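MsStt7d protein (Micromonas, PDB 4IX4) probably acts as a protein kinase, its kinase domain binding ADP and magnesium ions and thus presumably using ATP as phosphate donor. Local coordinates at residues B[33-38]-B[49-54]. Numbering follows the deposited sequence.
With ADP (adenosine-5'-diphosphate), chain F.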
loop_
_atom_site.group_PDB
_atom_site.type_symbol
_atom_site.label_atom_id
_atom_site.label_comp_id
_atom_site.label_asym_id
_atom_site.label_seq_id
_atom_site.Cartn_x
_atom_site.Cartn_y
_atom_site.Cartn_z
ATOM N N PHE B 33 4.275 -0.271 -2.264
ATOM C CA PHE B 33 4.047 -1.100 -3.444
ATOM C C PHE B 33 4.831 -2.402 -3.360
ATOM O O PHE B 33 4.881 -3.156 -4.328
ATOM C CB PHE B 33 4.488 -0.355 -4.708
ATOM C CG PHE B 33 5.906 0.153 -4.638
ATOM C CD1 PHE B 33 6.974 -0.681 -4.926
ATOM C CD2 PHE B 33 6.171 1.471 -4.268
ATOM C CE1 PHE B 33 8.289 -0.213 -4.841
ATOM C CE2 PHE B 33 7.477 1.949 -4.184
ATOM C CZ PHE B 33 8.542 1.100 -4.480
ATOM N N GLY B 34 5.468 -2.648 -2.219
ATOM C CA GLY B 34 6.307 -3.823 -2.064
ATOM C C GLY B 34 6.279 -4.396 -0.659
ATOM O O GLY B 34 5.705 -3.795 0.257
ATOM N N THR B 35 6.902 -5.560 -0.493
ATOM C CA THR B 35 6.938 -6.258 0.784
ATOM C C THR B 35 8.376 -6.575 1.140
ATOM O O THR B 35 9.148 -6.996 0.288
ATOM C CB THR B 35 6.158 -7.579 0.712
ATOM O OG1 THR B 35 4.850 -7.330 0.182
ATOM C CG2 THR B 35 6.052 -8.216 2.086
ATOM N N VAL B 36 8.730 -6.342 2.399
ATOM C CA VAL B 36 10.095 -6.501 2.874
ATOM C C VAL B 36 10.197 -7.696 3.830
ATOM O O VAL B 36 9.344 -7.879 4.703
ATOM C CB VAL B 36 10.564 -5.205 3.576
ATOM C CG1 VAL B 36 11.902 -5.403 4.240
ATOM C CG2 VAL B 36 10.630 -4.060 2.576
ATOM N N PHE B 37 11.241 -8.505 3.651
ATOM C CA PHE B 37 11.492 -9.685 4.478
ATOM C C PHE B 37 12.926 -9.655 4.972
ATOM O O PHE B 37 13.797 -9.084 4.316
ATOM C CB PHE B 37 11.328 -10.969 3.656
ATOM C CG PHE B 37 9.967 -11.143 3.063
ATOM C CD1 PHE B 37 9.005 -11.899 3.715
ATOM C CD2 PHE B 37 9.650 -10.570 1.839
ATOM C CE1 PHE B 37 7.750 -12.068 3.166
ATOM C CE2 PHE B 37 8.386 -10.738 1.282
ATOM C CZ PHE B 37 7.441 -11.486 1.947
ATOM N N ARG B 38 13.178 -10.281 6.116
ATOM C CA ARG B 38 14.553 -10.578 6.499
ATOM C C ARG B 38 15.041 -11.757 5.678
ATOM O O ARG B 38 14.253 -12.595 5.241
ATOM C CB ARG B 38 14.663 -10.943 7.976
ATOM C CG ARG B 38 14.426 -9.794 8.929
ATOM C CD ARG B 38 14.763 -10.222 10.344
ATOM N NE ARG B 38 14.404 -9.203 11.323
ATOM C CZ ARG B 38 13.208 -9.108 11.897
ATOM N NH1 ARG B 38 12.252 -9.974 11.585
ATOM N NH2 ARG B 38 12.967 -8.148 12.782
ATOM N N LEU B 49 15.219 -8.004 2.123
ATOM C CA LEU B 49 14.825 -8.338 0.761
ATOM C C LEU B 49 13.483 -7.701 0.471
ATOM O O LEU B 49 12.596 -7.718 1.325
ATOM C CB LEU B 49 14.693 -9.854 0.639
ATOM C CG LEU B 49 16.007 -10.627 0.782
ATOM C CD1 LEU B 49 15.794 -12.035 1.355
ATOM C CD2 LEU B 49 16.708 -10.685 -0.567
ATOM N N LYS B 50 13.319 -7.136 -0.719
ATOM C CA LYS B 50 12.035 -6.525 -1.079
ATOM C C LYS B 50 11.579 -6.986 -2.454
ATOM O O LYS B 50 12.364 -6.994 -3.398
ATOM C CB LYS B 50 12.130 -4.995 -1.080
ATOM C CG LYS B 50 10.822 -4.287 -1.447
ATOM C CD LYS B 50 10.965 -2.776 -1.400
ATOM C CE LYS B 50 9.628 -2.094 -1.622
ATOM N NZ LYS B 50 9.727 -0.625 -1.378
ATOM N N ASN B 51 10.307 -7.364 -2.568
ATOM C CA ASN B 51 9.711 -7.612 -3.875
ATOM C C ASN B 51 8.485 -6.721 -4.072
ATOM O O ASN B 51 8.107 -5.993 -3.156
ATOM C CB ASN B 51 9.391 -9.105 -4.073
ATOM C CG ASN B 51 8.194 -9.573 -3.265
ATOM O OD1 ASN B 51 7.791 -8.933 -2.294
ATOM N ND2 ASN B 51 7.630 -10.715 -3.658
ATOM N N ALA B 52 7.885 -6.752 -5.263
ATOM C CA ALA B 52 6.694 -5.948 -5.529
ATOM C C ALA B 52 5.442 -6.644 -5.010
ATOM O O ALA B 52 5.385 -7.872 -4.952
ATOM C CB ALA B 52 6.551 -5.678 -7.018
ATOM N N LYS B 53 4.438 -5.855 -4.639
ATOM C CA LYS B 53 3.103 -6.399 -4.373
ATOM C C LYS B 53 2.404 -6.737 -5.684
ATOM O O LYS B 53 2.335 -5.909 -6.593
ATOM C CB LYS B 53 2.257 -5.408 -3.574
ATOM C CG LYS B 53 2.709 -5.261 -2.132
ATOM C CD LYS B 53 1.945 -4.153 -1.438
ATOM C CE LYS B 53 2.377 -3.980 0.002
ATOM N NZ LYS B 53 1.532 -2.966 0.703
ATOM N N ALA B 54 1.892 -7.962 -5.778
ATOM C CA ALA B 54 1.234 -8.421 -6.999
ATOM C C ALA B 54 -0.074 -7.682 -7.281
ATOM O O ALA B 54 -0.556 -7.670 -8.418
ATOM C CB ALA B 54 0.981 -9.915 -6.933
HETATM P PB ADP F . 5.839 0.310 6.645
HETATM O O1B ADP F . 6.222 1.648 6.071
HETATM O O2B ADP F . 6.473 0.006 7.983
HETATM O O3B ADP F . 4.357 0.008 6.561
HETATM P PA ADP F . 8.012 -0.872 5.274
HETATM O O1A ADP F . 8.652 0.492 5.396
HETATM O O2A ADP F . 8.181 -1.698 4.015
HETATM O O3A ADP F . 6.447 -0.776 5.620
HETATM O "O5'" ADP F . 8.612 -1.730 6.493
HETATM C "C5'" ADP F . 9.827 -2.408 6.245
HETATM C "C4'" ADP F . 10.537 -2.699 7.552
HETATM O "O4'" ADP F . 11.786 -3.261 7.168
HETATM C "C3'" ADP F . 10.802 -1.454 8.384
HETATM O "O3'" ADP F . 10.381 -1.652 9.737
HETATM C "C2'" ADP F . 12.303 -1.331 8.391
HETATM O "O2'" ADP F . 12.795 -0.971 9.684
HETATM C "C1'" ADP F . 12.828 -2.688 7.942
HETATM N N9 ADP F . 14.000 -2.474 7.075
HETATM C C8 ADP F . 13.971 -1.997 5.816
HETATM N N7 ADP F . 15.230 -1.898 5.317
HETATM C C5 ADP F . 16.073 -2.326 6.275
HETATM C C6 ADP F . 17.528 -2.499 6.400
HETATM N N6 ADP F . 18.338 -2.183 5.361
HETATM N N1 ADP F . 18.004 -2.970 7.573
HETATM C C2 ADP F . 17.203 -3.292 8.602
HETATM N N3 ADP F . 15.860 -3.168 8.556
HETATM C C4 ADP F . 15.261 -2.700 7.436
HETATM O O HOH W 1 4.998 -8.845 -2.077
#
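Thr35 and Phe37 pair through their backbones with Asn51 and Leu49, making four backbone hydrogen bonds between the antiparallel strands 34-41 and 45-52. Phe37 N and Leu49 O are 2.8 Å apart, and at the other end Thr35 N reaches Asn51 O at 3.0 Å. Beyond the last pair, Lys53 N gives an almost perfectly straight bond (179°) to Phe33 O, extending the pairing one step past the strand ends.

On the nucleotide side, Lys50 does the work. With CG anti to the backbone N (chi1 -180°) and the rest of the chain extended, it runs past Val36, CG lying 4.0 Å from Val36 CG2, and over Gly34, whose CA is 3.8 Å from Lys50 CE. At the far end Lys50 NZ makes an off-centre cation-pi contact with the Phe33 ring, 4.2 Å from its centroid, while its salt bridge goes to Glu66 on helix 59-76. With an alanine here, Glu66 would probably lose its cationic mate and the Phe33 ring its cation-pi partner. Val36 turns CG1 onto the ribose of ADP, 3.6 Å from O4'.

The other face carries Thr35 and Asn51 side by side, bridged by one water: it donates to Asn51 OD1 and Ala52 O and also hydrogen-bonds Thr35 OG1. The same Asn51 OD1 sits at the edge of the Phe37 ring, near its plane. Lys53 crosses Thr35, and its NZ is held by the carbonyls of Ser30, Gly31 and Asn32 of the same chain and that of Ser30 of the second subunit.

This is the hairpin following the glycine-rich loop in the N-terminal lobe of a protein kinase: the valine over the nucleotide and the strand lysine paired with a helix glutamate are hallmarks of that ATP-binding cleft.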